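Local coordinates for protein AT5g51070/K3K7_27 (Arabidopsis thaliana, PDB 5GKM) that probably serves as an ATP-dependent Clp chaperone of the AAA+ class, the piece described here being its N-terminal Clp R domain, at residues S21-K26 with S90-F95; R101-A105 with G126-D131. One frame throughout, in Å; residues are numbered along the deposited sequence.

Contact 1. Residues S21-K26 with S90-F95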
# COMPACT_ATOMS: atom_id res chain seq x y z
N SER A 21 -7.03 2.05 1.43
CA SER A 21 -6.33 2.72 0.23
C SER A 21 -7.25 3.54 -0.80
O SER A 21 -6.95 4.56 -1.23
CB SER A 21 -5.46 1.71 -0.53
OG SER A 21 -6.21 0.81 -1.35
N GLN A 22 -8.43 2.93 -0.86
CA GLN A 22 -9.54 3.50 -1.60
C GLN A 22 -10.03 4.79 -0.95
O GLN A 22 -10.17 5.76 -1.59
CB GLN A 22 -10.67 2.53 -1.76
CG GLN A 22 -10.32 1.31 -2.60
CD GLN A 22 -11.40 0.26 -2.58
OE1 GLN A 22 -11.81 -0.19 -1.57
NE2 GLN A 22 -11.87 -0.08 -3.72
N LYS A 23 -10.20 4.74 0.36
CA LYS A 23 -10.56 5.95 1.06
C LYS A 23 -9.52 7.02 0.97
O LYS A 23 -9.83 8.15 0.81
CB LYS A 23 -10.78 5.69 2.52
CG LYS A 23 -11.82 4.67 2.80
CD LYS A 23 -13.21 5.10 2.41
CE LYS A 23 -13.60 6.50 2.87
NZ LYS A 23 -13.42 6.75 4.31
N GLU A 24 -8.26 6.66 1.11
CA GLU A 24 -7.19 7.63 1.03
C GLU A 24 -7.09 8.29 -0.33
O GLU A 24 -6.84 9.45 -0.42
CB GLU A 24 -5.85 7.04 1.42
CG GLU A 24 -5.80 6.59 2.87
CD GLU A 24 -5.83 7.72 3.88
OE1 GLU A 24 -5.21 8.72 3.70
OE2 GLU A 24 -6.49 7.56 4.87
N ALA A 25 -7.25 7.49 -1.36
CA ALA A 25 -7.22 8.00 -2.71
C ALA A 25 -8.37 8.95 -2.93
O ALA A 25 -8.19 9.99 -3.48
CB ALA A 25 -7.25 6.86 -3.73
N LYS A 26 -9.54 8.57 -2.45
CA LYS A 26 -10.70 9.43 -2.62
C LYS A 26 -10.49 10.75 -1.93
O LYS A 26 -10.78 11.78 -2.45
CB LYS A 26 -11.94 8.76 -2.04
CG LYS A 26 -13.23 9.48 -2.35
CD LYS A 26 -13.56 9.44 -3.82
CE LYS A 26 -14.75 10.32 -4.20
NZ LYS A 26 -14.79 10.66 -5.64
N SER A 90 -17.23 4.49 -2.36
CA SER A 90 -15.82 4.58 -2.27
C SER A 90 -15.12 3.19 -2.42
O SER A 90 -14.09 3.11 -3.02
CB SER A 90 -15.38 5.48 -1.09
OG SER A 90 -15.88 6.81 -1.25
N THR A 91 -15.70 2.11 -1.94
CA THR A 91 -15.11 0.81 -2.12
C THR A 91 -15.25 0.17 -3.52
O THR A 91 -14.80 -0.91 -3.76
CB THR A 91 -15.57 -0.20 -1.08
OG1 THR A 91 -16.98 -0.31 -1.16
CG2 THR A 91 -15.17 0.28 0.24
N ASP A 92 -15.94 0.86 -4.41
CA ASP A 92 -15.88 0.51 -5.82
C ASP A 92 -14.75 1.19 -6.58
O ASP A 92 -14.59 0.96 -7.75
CB ASP A 92 -17.22 0.78 -6.48
CG ASP A 92 -18.30 -0.12 -5.97
OD1 ASP A 92 -18.00 -1.11 -5.35
OD2 ASP A 92 -19.42 0.16 -6.14
N MET A 93 -14.01 2.04 -5.91
CA MET A 93 -12.80 2.62 -6.67
C MET A 93 -11.66 1.50 -7.12
O MET A 93 -11.54 0.54 -6.54
CB MET A 93 -12.00 3.50 -5.74
CG MET A 93 -10.99 4.35 -6.51
SD MET A 93 -9.96 5.34 -5.42
CE MET A 93 -11.25 6.43 -4.91
N PRO A 94 -11.48 1.60 -8.45
CA PRO A 94 -10.61 0.65 -9.08
C PRO A 94 -9.16 0.88 -8.70
O PRO A 94 -8.80 1.89 -8.23
CB PRO A 94 -10.79 0.93 -10.58
CG PRO A 94 -11.13 2.37 -10.63
CD PRO A 94 -11.99 2.58 -9.44
N PHE A 95 -8.39 -0.16 -8.96
CA PHE A 95 -6.97 -0.19 -8.68
C PHE A 95 -6.16 -0.06 -9.95
O PHE A 95 -6.51 -0.60 -10.93
CB PHE A 95 -6.59 -1.49 -7.98
CG PHE A 95 -7.35 -1.70 -6.71
CD1 PHE A 95 -7.00 -1.03 -5.61
CD2 PHE A 95 -8.41 -2.53 -6.64
CE1 PHE A 95 -7.68 -1.16 -4.47
CE2 PHE A 95 -9.10 -2.69 -5.48
CZ PHE A 95 -8.74 -1.99 -4.40
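Q22 reaches out from helix 12-27 and ties down the linker between helices 59-71 and 97-112 in the all-helical Clp N-terminal (Clp R) domain. Q22 has the largest buried area of the contact, 122 Å², and its amide group does the polar work: Q22 NE2 donates to M93 O at 2.9 Å and, more weakly because of the bent angle, to T91 O at 3.0 Å. The two carbonyls face this one nitrogen because the chain turns between them, a 3-10 segment at 90-92 held by M93 N to S90 O at 3.1 Å. M93 comes next in buried area; its side chain, trans as far as the sulfur, reaches in across the helix with M93 SD 3.5 Å from A25 CB, and its end bends off so that M93 CE lies 3.8 Å from K26 CB. S90, the third, points at the helix between two lysine stems: S90 CB lies 4.1 Å from K23 CD and S90 OG 3.9 Å from K26 CG. Farther along, the F95 ring lies beside the amide, F95 CZ 3.7 Å from Q22 NE2, while S21 OG, bonded to I18 O within its own helix, meets the ring edge. E24 turns away to a salt bridge with R63. Polar pairing thus rests on main-chain acceptors, flanked by apolar contacts and without charge pairing, consistent with one glutamine holding the loop's shape.

Contact 2. Residues R101-A105 with G126-D131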
# COMPACT_ATOMS: atom_id res chain seq x y z
N ARG A 101 -0.35 -5.12 -9.76
CA ARG A 101 0.90 -5.82 -9.83
C ARG A 101 1.39 -6.10 -8.42
O ARG A 101 1.83 -7.14 -8.13
CB ARG A 101 1.90 -5.02 -10.62
CG ARG A 101 3.25 -5.66 -10.70
CD ARG A 101 4.15 -5.07 -11.76
NE ARG A 101 5.54 -5.50 -11.50
CZ ARG A 101 6.65 -4.97 -12.01
NH1 ARG A 101 6.61 -3.98 -12.86
NH2 ARG A 101 7.82 -5.43 -11.64
N VAL A 102 1.25 -5.11 -7.56
CA VAL A 102 1.66 -5.30 -6.20
C VAL A 102 0.87 -6.41 -5.50
O VAL A 102 1.41 -7.18 -4.76
CB VAL A 102 1.57 -3.95 -5.42
CG1 VAL A 102 1.64 -4.16 -3.92
CG2 VAL A 102 2.66 -3.02 -5.90
N PHE A 103 -0.41 -6.42 -5.73
CA PHE A 103 -1.24 -7.39 -5.08
C PHE A 103 -0.81 -8.78 -5.56
O PHE A 103 -0.80 -9.68 -4.83
CB PHE A 103 -2.73 -7.21 -5.42
CG PHE A 103 -3.38 -6.00 -4.82
CD1 PHE A 103 -2.91 -5.45 -3.70
CD2 PHE A 103 -4.48 -5.46 -5.39
CE1 PHE A 103 -3.49 -4.34 -3.14
CE2 PHE A 103 -5.08 -4.35 -4.84
CZ PHE A 103 -4.58 -3.80 -3.69
N GLU A 104 -0.53 -8.90 -6.86
CA GLU A 104 -0.11 -10.20 -7.40
C GLU A 104 1.22 -10.61 -6.80
O GLU A 104 1.39 -11.71 -6.45
CB GLU A 104 -0.07 -10.25 -8.95
CG GLU A 104 0.54 -11.55 -9.52
CD GLU A 104 -0.21 -12.85 -9.19
OE1 GLU A 104 -1.36 -12.82 -8.80
OE2 GLU A 104 0.38 -13.94 -9.34
N ALA A 105 2.10 -9.65 -6.63
CA ALA A 105 3.37 -9.97 -5.99
C ALA A 105 3.18 -10.45 -4.56
O ALA A 105 3.86 -11.28 -4.11
CB ALA A 105 4.32 -8.78 -6.00
N GLY A 126 5.59 -6.54 -1.49
CA GLY A 126 5.30 -6.31 -2.88
C GLY A 126 5.45 -4.86 -3.26
O GLY A 126 6.00 -4.55 -4.25
N LEU A 127 4.93 -3.99 -2.41
CA LEU A 127 4.91 -2.61 -2.71
C LEU A 127 6.31 -2.09 -2.86
O LEU A 127 6.58 -1.25 -3.68
CB LEU A 127 4.17 -1.88 -1.61
CG LEU A 127 4.01 -0.37 -1.64
CD1 LEU A 127 3.29 0.01 -2.91
CD2 LEU A 127 3.24 0.15 -0.44
N PHE A 128 7.20 -2.61 -2.04
CA PHE A 128 8.54 -2.09 -1.97
C PHE A 128 9.49 -2.82 -2.90
O PHE A 128 10.65 -2.60 -2.80
CB PHE A 128 9.07 -2.17 -0.53
CG PHE A 128 8.26 -1.38 0.47
CD1 PHE A 128 7.59 -0.27 0.06
CD2 PHE A 128 8.15 -1.76 1.80
CE1 PHE A 128 6.83 0.45 0.92
CE2 PHE A 128 7.38 -1.03 2.69
CZ PHE A 128 6.70 0.05 2.22
N THR A 129 8.98 -3.75 -3.69
CA THR A 129 9.78 -4.44 -4.68
C THR A 129 9.31 -4.38 -6.11
O THR A 129 10.10 -4.53 -6.98
CB THR A 129 10.03 -5.90 -4.32
OG1 THR A 129 8.80 -6.57 -4.17
CG2 THR A 129 10.82 -6.03 -3.04
N VAL A 130 8.03 -4.22 -6.35
CA VAL A 130 7.52 -4.25 -7.72
C VAL A 130 6.71 -3.06 -8.21
O VAL A 130 6.08 -3.16 -9.24
CB VAL A 130 6.71 -5.54 -8.01
CG1 VAL A 130 7.54 -6.75 -7.67
CG2 VAL A 130 5.39 -5.53 -7.29
N ASP A 131 6.72 -1.96 -7.47
CA ASP A 131 5.92 -0.81 -7.88
C ASP A 131 6.61 0.14 -8.89
O ASP A 131 7.64 -0.18 -9.36
CB ASP A 131 5.25 -0.07 -6.71
CG ASP A 131 5.99 1.20 -6.29
OD1 ASP A 131 7.18 1.18 -6.46
OD2 ASP A 131 5.39 2.14 -5.78
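The segments 101-105 and 126-130 of the Clp R domain cross at 114°, their axes 8.5 Å apart at closest. The closeness depends on G126, where V102 CA comes within 5.0 Å of G126 CA; a side chain there would clash with V102 O and crowd A105 CB. A105 is itself small, and its methyl settles near the bare backbone, with A105 CB 4.1 Å from G126 CA. One turn on, V130 supplies the main bump from the other side: it fills the hollow between R101, V102 and A105, with V130 CG2 3.7 Å from A105 CB and 4.0 Å from V102 CG2. V102 in turn settles into the groove bounded by G126, L127, V130 and D131, with V102 CG1 3.6 Å from L127 N and V102 CG2 4.0 Å from D131 CB. At the solvent-exposed end of the contact the R101 side chain lies along V130; V130 O stands over one face of its guanidinium, 3.3 Å from R101 NE, but at an angle too poor for a hydrogen bond. Around the crossing, helix 35-45 packs on both V102 and L127, D131 hydrogen-bonds to T35 and to A135 at the start of helix 134-142, and the F128 side chain packs on helices 134-142 and 146-158.

Contact 1 closes before contact 2 opens, so the two lie in series along the chain, their centres about 18 Å apart within the all-helical Clp R domain. Helix 97-112 connects them: the loop of contact 1 runs directly into it, and its early turns form half of contact 2. They also touch, F95 of the first meeting F103 of the second edge-to-face, with F95 CD1 3.9 Å from F103 CE2. Helix 35-45 borders both, touching A25 as well as V102 and L127. Contact 1 thus bridges the first helix and the later part of the chain, whereas contact 2 packs two consecutive helices within that later part.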